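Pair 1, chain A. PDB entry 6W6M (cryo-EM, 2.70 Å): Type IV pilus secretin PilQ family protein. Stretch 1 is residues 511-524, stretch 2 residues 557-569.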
# COMPACT_ATOMS: atom_id res chain seq x y z
N LEU A 511 22.71 43.01 24.66
CA LEU A 511 22.42 43.68 25.92
C LEU A 511 22.83 45.13 25.78
O LEU A 511 24.02 45.42 25.62
CB LEU A 511 23.15 43.00 27.09
CG LEU A 511 23.42 43.88 28.31
CD1 LEU A 511 22.11 44.33 28.95
CD2 LEU A 511 24.28 43.14 29.32
N VAL A 512 21.87 46.05 25.84
CA VAL A 512 22.10 47.43 25.44
C VAL A 512 21.43 48.38 26.43
O VAL A 512 20.36 48.09 26.97
CB VAL A 512 21.61 47.66 23.99
CG1 VAL A 512 20.13 47.43 23.89
CG2 VAL A 512 21.96 49.03 23.47
N ASN A 513 22.08 49.52 26.69
CA ASN A 513 21.53 50.51 27.60
C ASN A 513 20.23 51.09 27.06
O ASN A 513 19.87 50.89 25.90
CB ASN A 513 22.54 51.63 27.85
CG ASN A 513 23.78 51.16 28.56
OD1 ASN A 513 23.77 50.13 29.23
ND2 ASN A 513 24.85 51.92 28.42
N ASN A 514 19.53 51.86 27.90
CA ASN A 514 18.15 52.20 27.61
C ASN A 514 17.98 52.97 26.30
O ASN A 514 17.25 52.50 25.42
CB ASN A 514 17.54 53.02 28.75
CG ASN A 514 16.04 53.16 28.63
OD1 ASN A 514 15.36 52.28 28.12
ND2 ASN A 514 15.51 54.27 29.11
N GLY A 515 18.62 54.11 26.14
CA GLY A 515 18.29 54.92 24.98
C GLY A 515 19.43 55.24 24.03
O GLY A 515 19.48 56.35 23.50
N GLU A 516 20.33 54.30 23.78
CA GLU A 516 21.44 54.53 22.87
C GLU A 516 21.56 53.42 21.84
O GLU A 516 20.88 52.40 21.92
CB GLU A 516 22.75 54.68 23.62
CG GLU A 516 23.20 53.48 24.39
CD GLU A 516 24.44 53.78 25.19
OE1 GLU A 516 25.11 54.78 24.87
OE2 GLU A 516 24.76 53.02 26.12
N THR A 517 22.44 53.65 20.86
CA THR A 517 22.58 52.76 19.72
C THR A 517 23.82 51.88 19.86
O THR A 517 24.83 52.27 20.43
CB THR A 517 22.68 53.56 18.42
OG1 THR A 517 22.61 52.66 17.31
CG2 THR A 517 23.98 54.31 18.34
N VAL A 518 23.73 50.68 19.30
CA VAL A 518 24.87 49.78 19.16
C VAL A 518 24.88 49.27 17.73
O VAL A 518 23.83 49.20 17.09
CB VAL A 518 24.81 48.60 20.15
CG1 VAL A 518 24.91 49.09 21.56
CG2 VAL A 518 23.56 47.79 19.97
N VAL A 519 26.05 48.93 17.22
CA VAL A 519 26.15 48.30 15.92
C VAL A 519 26.20 46.78 16.11
O VAL A 519 27.03 46.27 16.85
CB VAL A 519 27.36 48.81 15.13
CG1 VAL A 519 28.65 48.48 15.82
CG2 VAL A 519 27.36 48.30 13.70
N LEU A 520 25.26 46.08 15.48
CA LEU A 520 25.14 44.64 15.65
C LEU A 520 26.15 43.90 14.80
O LEU A 520 26.69 42.88 15.21
CB LEU A 520 23.73 44.18 15.31
CG LEU A 520 22.57 44.66 16.16
CD1 LEU A 520 21.27 44.20 15.56
CD2 LEU A 520 22.72 44.12 17.56
N GLY A 521 26.38 44.37 13.58
CA GLY A 521 27.33 43.74 12.69
C GLY A 521 27.45 44.52 11.40
O GLY A 521 26.76 45.52 11.18
N GLY A 522 28.33 44.04 10.55
CA GLY A 522 28.54 44.66 9.25
C GLY A 522 29.40 43.78 8.39
O GLY A 522 29.96 42.79 8.85
N ILE A 523 29.49 44.15 7.13
CA ILE A 523 30.34 43.45 6.17
C ILE A 523 31.07 44.48 5.34
O ILE A 523 30.47 45.45 4.87
CB ILE A 523 29.55 42.48 5.27
CG1 ILE A 523 28.97 41.33 6.09
CG2 ILE A 523 30.45 41.89 4.20
CD1 ILE A 523 27.99 40.49 5.36
N PHE A 524 32.37 44.28 5.14
CA PHE A 524 33.21 45.17 4.35
C PHE A 524 33.82 44.39 3.20
O PHE A 524 34.24 43.25 3.39
CB PHE A 524 34.30 45.78 5.22
CG PHE A 524 35.26 46.65 4.48
CD1 PHE A 524 34.93 47.96 4.16
CD2 PHE A 524 36.51 46.18 4.10
CE1 PHE A 524 35.80 48.76 3.48
CE2 PHE A 524 37.38 46.98 3.41
CZ PHE A 524 37.03 48.27 3.10
N LYS A 557 34.37 48.79 -4.07
CA LYS A 557 34.34 48.84 -2.62
C LYS A 557 32.91 48.87 -2.11
O LYS A 557 32.06 49.57 -2.67
CB LYS A 557 35.09 50.06 -2.10
CG LYS A 557 34.77 50.40 -0.68
CD LYS A 557 35.57 51.57 -0.19
CE LYS A 557 37.02 51.19 -0.03
NZ LYS A 557 37.76 52.24 0.69
N SER A 558 32.64 48.13 -1.03
CA SER A 558 31.28 48.01 -0.52
C SER A 558 31.30 47.94 1.00
O SER A 558 32.23 47.41 1.60
CB SER A 558 30.58 46.78 -1.09
OG SER A 558 29.29 46.65 -0.56
N GLU A 559 30.24 48.45 1.62
CA GLU A 559 30.16 48.45 3.07
C GLU A 559 28.72 48.40 3.55
O GLU A 559 27.87 49.12 3.04
CB GLU A 559 30.85 49.68 3.63
CG GLU A 559 30.89 49.73 5.12
CD GLU A 559 31.62 50.95 5.61
OE1 GLU A 559 32.05 51.75 4.75
OE2 GLU A 559 31.77 51.11 6.84
N LEU A 560 28.47 47.51 4.52
CA LEU A 560 27.11 47.34 5.09
C LEU A 560 27.20 47.40 6.62
O LEU A 560 28.16 46.85 7.17
CB LEU A 560 26.55 45.99 4.63
CG LEU A 560 25.47 45.39 5.53
CD1 LEU A 560 24.09 45.90 5.14
CD2 LEU A 560 25.51 43.87 5.48
N LEU A 561 26.24 48.08 7.25
CA LEU A 561 26.19 48.21 8.70
C LEU A 561 24.76 48.07 9.20
O LEU A 561 23.81 48.49 8.53
CB LEU A 561 26.75 49.56 9.17
CG LEU A 561 28.23 49.84 8.94
CD1 LEU A 561 28.55 51.25 9.32
CD2 LEU A 561 29.09 48.89 9.72
N ILE A 562 24.61 47.50 10.40
CA ILE A 562 23.29 47.36 11.03
C ILE A 562 23.33 47.92 12.45
O ILE A 562 24.18 47.53 13.25
CB ILE A 562 22.84 45.89 11.04
CG1 ILE A 562 22.60 45.40 9.61
CG2 ILE A 562 21.57 45.73 11.85
CD1 ILE A 562 22.41 43.93 9.48
N PHE A 563 22.42 48.84 12.75
CA PHE A 563 22.29 49.48 14.06
C PHE A 563 20.96 49.12 14.70
O PHE A 563 19.99 48.80 14.01
CB PHE A 563 22.35 51.01 13.98
CG PHE A 563 23.58 51.55 13.33
CD1 PHE A 563 23.65 51.71 11.97
CD2 PHE A 563 24.66 51.93 14.09
CE1 PHE A 563 24.77 52.22 11.37
CE2 PHE A 563 25.78 52.44 13.50
CZ PHE A 563 25.84 52.59 12.14
N VAL A 564 20.89 49.25 16.02
CA VAL A 564 19.64 49.09 16.75
C VAL A 564 19.64 50.03 17.94
O VAL A 564 20.69 50.31 18.53
CB VAL A 564 19.39 47.63 17.18
CG1 VAL A 564 20.45 47.15 18.14
CG2 VAL A 564 18.04 47.48 17.81
N THR A 565 18.47 50.54 18.29
CA THR A 565 18.31 51.43 19.44
C THR A 565 16.95 51.25 20.11
O THR A 565 15.92 51.57 19.51
CB THR A 565 18.53 52.89 19.04
OG1 THR A 565 18.17 53.75 20.12
CG2 THR A 565 17.73 53.25 17.83
N PRO A 566 16.91 50.75 21.33
CA PRO A 566 15.64 50.61 22.05
C PRO A 566 15.36 51.81 22.94
O PRO A 566 16.17 52.72 23.08
CB PRO A 566 15.88 49.35 22.89
CG PRO A 566 17.31 49.42 23.20
CD PRO A 566 18.01 50.08 22.05
N LYS A 567 14.14 51.85 23.48
CA LYS A 567 13.67 52.94 24.33
C LYS A 567 12.43 52.52 25.11
O LYS A 567 11.52 51.92 24.55
CB LYS A 567 13.34 54.17 23.49
CG LYS A 567 13.15 55.45 24.28
CD LYS A 567 14.42 55.81 25.04
CE LYS A 567 14.27 57.14 25.77
NZ LYS A 567 15.49 57.47 26.56
N VAL A 568 12.38 52.86 26.39
CA VAL A 568 11.24 52.53 27.24
C VAL A 568 10.28 53.70 27.21
O VAL A 568 10.67 54.84 27.50
CB VAL A 568 11.67 52.20 28.67
CG1 VAL A 568 10.46 51.98 29.54
CG2 VAL A 568 12.54 50.97 28.69
N VAL A 569 9.02 53.43 26.86
CA VAL A 569 8.02 54.48 26.79
C VAL A 569 7.60 54.85 28.20
O VAL A 569 7.02 54.04 28.93
CB VAL A 569 6.82 54.03 25.95
CG1 VAL A 569 5.74 55.07 25.98
CG2 VAL A 569 7.25 53.75 24.52

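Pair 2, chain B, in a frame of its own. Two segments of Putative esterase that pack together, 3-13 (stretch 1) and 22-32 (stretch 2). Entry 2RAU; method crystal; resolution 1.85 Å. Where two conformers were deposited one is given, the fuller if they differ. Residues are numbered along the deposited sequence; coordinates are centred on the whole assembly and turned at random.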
# COMPACT_ATOMS: atom_id res chain seq x y z
N TYR B 3 21.62 -12.57 -7.59
CA TYR B 3 20.63 -11.55 -8.00
C TYR B 3 19.51 -12.13 -8.87
O TYR B 3 18.33 -11.98 -8.56
CB TYR B 3 21.31 -10.33 -8.66
N GLU B 4 19.89 -12.83 -9.94
CA GLU B 4 18.96 -13.38 -10.95
C GLU B 4 17.56 -13.94 -10.48
O GLU B 4 16.56 -13.70 -11.16
CB GLU B 4 19.72 -14.44 -11.82
CG GLU B 4 20.62 -13.89 -12.96
N GLU B 5 17.49 -14.65 -9.34
CA GLU B 5 16.35 -15.53 -9.01
C GLU B 5 15.52 -15.22 -7.73
O GLU B 5 16.03 -14.65 -6.75
CB GLU B 5 16.91 -16.96 -8.91
CG GLU B 5 15.90 -18.11 -8.77
N TRP B 6 14.27 -15.68 -7.73
CA TRP B 6 13.39 -15.57 -6.59
C TRP B 6 13.74 -16.74 -5.73
O TRP B 6 13.88 -17.84 -6.24
CB TRP B 6 11.94 -15.70 -7.00
CG TRP B 6 11.43 -14.49 -7.64
CD1 TRP B 6 11.22 -14.28 -8.96
CD2 TRP B 6 11.03 -13.29 -6.98
NE1 TRP B 6 10.73 -13.02 -9.17
CE2 TRP B 6 10.60 -12.39 -7.96
CE3 TRP B 6 10.99 -12.90 -5.64
CZ2 TRP B 6 10.15 -11.11 -7.66
CZ3 TRP B 6 10.59 -11.61 -5.34
CH2 TRP B 6 10.16 -10.74 -6.34
N LYS B 7 13.97 -16.50 -4.46
CA LYS B 7 14.29 -17.55 -3.51
C LYS B 7 13.23 -17.60 -2.43
O LYS B 7 12.82 -16.57 -1.89
CB LYS B 7 15.63 -17.24 -2.88
CG LYS B 7 16.69 -17.18 -3.97
CD LYS B 7 18.06 -17.07 -3.40
CE LYS B 7 19.12 -17.31 -4.47
NZ LYS B 7 20.46 -17.02 -3.85
N ILE B 8 12.79 -18.80 -2.09
CA ILE B 8 11.76 -18.95 -1.09
C ILE B 8 12.37 -18.66 0.26
O ILE B 8 13.45 -19.13 0.57
CB ILE B 8 11.06 -20.34 -1.15
CG1 ILE B 8 9.84 -20.39 -0.23
CG2 ILE B 8 11.98 -21.42 -0.73
CD1 ILE B 8 8.53 -20.12 -0.89
N VAL B 9 11.67 -17.85 1.04
CA VAL B 9 12.08 -17.53 2.40
C VAL B 9 11.07 -17.98 3.47
O VAL B 9 11.44 -18.19 4.59
CB VAL B 9 12.48 -16.03 2.53
CG1 VAL B 9 13.66 -15.74 1.61
CG2 VAL B 9 11.37 -15.15 2.20
N LYS B 10 9.80 -18.14 3.12
CA LYS B 10 8.79 -18.68 4.02
C LYS B 10 7.91 -19.54 3.17
O LYS B 10 7.36 -19.08 2.19
CB LYS B 10 7.97 -17.58 4.67
CG LYS B 10 7.15 -18.09 5.78
CD LYS B 10 6.93 -17.06 6.86
CE LYS B 10 5.76 -16.20 6.58
NZ LYS B 10 5.41 -15.39 7.79
N ARG B 11 7.75 -20.80 3.57
CA ARG B 11 6.96 -21.75 2.82
C ARG B 11 5.73 -22.25 3.58
O ARG B 11 5.84 -22.74 4.67
CB ARG B 11 7.83 -22.93 2.47
CG ARG B 11 7.24 -23.86 1.38
CD ARG B 11 8.08 -25.17 1.27
NE ARG B 11 9.48 -24.91 1.67
CZ ARG B 11 10.52 -24.75 0.84
NH1 ARG B 11 10.40 -24.90 -0.49
NH2 ARG B 11 11.72 -24.47 1.37
N GLU B 12 4.56 -22.11 3.00
CA GLU B 12 3.34 -22.65 3.54
C GLU B 12 3.08 -22.34 5.01
O GLU B 12 2.74 -23.23 5.82
CB GLU B 12 3.34 -24.16 3.29
CG GLU B 12 3.32 -24.49 1.82
CD GLU B 12 1.95 -24.24 1.23
OE1 GLU B 12 1.02 -25.01 1.61
OE2 GLU B 12 1.80 -23.31 0.40
N ALA B 13 3.23 -21.09 5.37
CA ALA B 13 3.10 -20.67 6.73
C ALA B 13 1.69 -20.15 7.06
O ALA B 13 1.26 -19.13 6.50
CB ALA B 13 4.12 -19.60 7.02
N ILE B 22 -2.82 -19.53 4.15
CA ILE B 22 -1.39 -19.78 4.25
C ILE B 22 -0.62 -18.76 3.40
O ILE B 22 -1.13 -18.21 2.41
CB ILE B 22 -1.02 -21.29 3.99
CG1 ILE B 22 -1.11 -21.61 2.52
CG2 ILE B 22 -1.90 -22.28 4.87
CD1 ILE B 22 0.16 -21.33 1.75
N GLU B 23 0.59 -18.46 3.86
CA GLU B 23 1.48 -17.50 3.24
C GLU B 23 2.77 -18.14 2.72
O GLU B 23 3.34 -19.00 3.34
CB GLU B 23 1.82 -16.43 4.29
CG GLU B 23 2.57 -15.23 3.77
CD GLU B 23 2.96 -14.23 4.85
OE1 GLU B 23 3.06 -14.60 6.06
OE2 GLU B 23 3.22 -13.07 4.49
N ASN B 24 3.20 -17.69 1.54
CA ASN B 24 4.50 -17.99 0.98
C ASN B 24 5.19 -16.66 0.72
O ASN B 24 4.55 -15.69 0.36
CB ASN B 24 4.35 -18.82 -0.28
CG ASN B 24 3.94 -20.25 0.04
OD1 ASN B 24 4.76 -21.05 0.39
ND2 ASN B 24 2.63 -20.52 0.04
N ILE B 25 6.49 -16.61 0.97
CA ILE B 25 7.28 -15.41 0.71
C ILE B 25 8.56 -15.80 -0.06
O ILE B 25 9.25 -16.73 0.31
CB ILE B 25 7.71 -14.66 1.98
CG1 ILE B 25 6.51 -14.38 2.91
CG2 ILE B 25 8.38 -13.38 1.62
CD1 ILE B 25 6.90 -13.76 4.23
N TRP B 26 8.83 -15.03 -1.11
CA TRP B 26 10.05 -15.14 -1.87
C TRP B 26 10.72 -13.80 -1.88
O TRP B 26 10.08 -12.77 -1.83
CB TRP B 26 9.78 -15.51 -3.32
CG TRP B 26 9.10 -16.80 -3.54
CD1 TRP B 26 9.67 -17.98 -3.85
CD2 TRP B 26 7.68 -17.03 -3.52
NE1 TRP B 26 8.71 -18.94 -4.04
CE2 TRP B 26 7.49 -18.39 -3.83
CE3 TRP B 26 6.58 -16.22 -3.30
CZ2 TRP B 26 6.24 -18.96 -3.91
CZ3 TRP B 26 5.33 -16.79 -3.39
CH2 TRP B 26 5.17 -18.16 -3.70
N LYS B 27 12.03 -13.86 -2.04
CA LYS B 27 12.88 -12.68 -2.07
C LYS B 27 13.79 -12.69 -3.31
O LYS B 27 14.26 -13.76 -3.76
CB LYS B 27 13.74 -12.80 -0.84
CG LYS B 27 14.60 -11.69 -0.54
CD LYS B 27 15.44 -12.04 0.72
CE LYS B 27 15.04 -11.25 1.86
NZ LYS B 27 16.08 -11.33 2.95
N MSE B 28 14.04 -11.50 -3.87
CA MSE B 28 14.95 -11.36 -5.00
C MSE B 28 15.94 -10.23 -4.75
O MSE B 28 15.56 -9.12 -4.45
CB MSE B 28 14.21 -11.03 -6.28
CG MSE B 28 15.12 -10.81 -7.51
SE MSE B 28 14.08 -10.45 -9.12
CE MSE B 28 13.70 -12.30 -9.54
N LYS B 29 17.23 -10.53 -4.89
CA LYS B 29 18.23 -9.51 -4.87
C LYS B 29 18.20 -8.69 -6.15
O LYS B 29 18.13 -9.23 -7.26
CB LYS B 29 19.58 -10.14 -4.72
CG LYS B 29 20.72 -9.12 -4.54
CD LYS B 29 20.59 -8.41 -3.14
CE LYS B 29 21.66 -7.32 -2.82
NZ LYS B 29 21.53 -6.07 -3.61
N ARG B 30 18.28 -7.38 -5.97
CA ARG B 30 18.30 -6.41 -7.05
C ARG B 30 19.68 -5.67 -6.95
O ARG B 30 20.60 -6.12 -6.25
CB ARG B 30 17.13 -5.43 -6.90
CG ARG B 30 15.74 -6.08 -6.76
CD ARG B 30 15.30 -6.82 -8.01
NE ARG B 30 14.71 -5.92 -8.97
CZ ARG B 30 14.87 -5.95 -10.28
NH1 ARG B 30 15.63 -6.82 -10.88
NH2 ARG B 30 14.25 -5.08 -11.02
N GLU B 31 19.84 -4.57 -7.69
CA GLU B 31 21.12 -3.89 -7.73
C GLU B 31 21.01 -2.44 -7.30
O GLU B 31 19.97 -1.84 -7.48
CB GLU B 31 21.68 -3.98 -9.18
CG GLU B 31 22.05 -5.40 -9.62
CD GLU B 31 23.04 -6.13 -8.65
OE1 GLU B 31 23.97 -5.46 -8.09
OE2 GLU B 31 22.87 -7.37 -8.45
N ASP B 32 22.09 -1.80 -6.82
CA ASP B 32 23.42 -2.37 -6.70
C ASP B 32 23.96 -2.33 -5.26
O ASP B 32 25.12 -2.65 -5.04
CB ASP B 32 24.41 -1.64 -7.63
CG ASP B 32 24.53 -0.15 -7.33
OD1 ASP B 32 23.74 0.39 -6.53
OD2 ASP B 32 25.43 0.49 -7.90
O HOH W 1 17.93 -13.31 -5.72

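The sharpest difference between the two pairs lies at one superposed position: Thr A517 in pair 1 is Trp B6 in pair 2. The threonine serves the backbone, its OG1 donating a hydrogen bond to Val A564 O at 3.3 Å. The tryptophan instead offers a surface. Across from it, Thr A565 is matched by the selenomethionine Met B28, whose CE lies over the face of the indole, 3.3 Å from the centroid of the five-membered ring of Trp B6. Two small polar side chains, with CB of Thr A517 4.2 Å from CB of Thr A565, thus occupy the place of an aromatic ring and a long, flexible chain.

The frame beneath these choices is nearly identical. Fourteen central residues superpose with an RMSD of 0.6 Å, and in both pairs the strands run antiparallel. Val A518 and Val A564 exchange two backbone hydrogen bonds (N to O 3.2 Å, and O to N 3.1 Å); at the matching positions Lys B7 and Lys B27 do the same, at 2.8 Å from N of each to O of the other. The valines also pack CG2 of Val A518 against CG1 of Val A564 at 3.7 Å, whereas the ends of both lysines lead away from the partner stretch.

One step on, an aliphatic residue faces an aromatic one in both pairs. CB of Val A519 lies 4.3 Å from CD2 of Phe A563; Ile B8, at the equivalent place, reaches further, its CD1 sitting over the face of Trp B26, 3.7 Å from the centroid of the five-membered ring. Leu A520 and Val B9 then coincide closely, and each donates its backbone N to the matching carbonyl: Leu A520 N to Ile A562 O at 2.9 Å, Val B9 N to Ile B25 O at 2.8 Å.

Beyond this point the solutions diverge again. Gly A521 matches Lys B10, whose NZ forms a salt bridge with Glu B23 OE1 at 3.0 Å, though the hydrogen bond within it is weak. Glu B23 in turn replaces Leu A560, which in pair 1 meets Ile A523 through CD2 and CD1 at 4.2 Å. Pair 2 also carries a bulge between Lys B10 and Ala B13, where Asn B24 bonds Glu B12 twice: Glu B12 N to Asn B24 OD1 at 2.8 Å, and Asn B24 ND2 to Glu B12 OE2 at 2.9 Å. The general lesson is that backbone bonding can fix a strand pair while its side chains remain free to pack by apolar, aromatic or charged means.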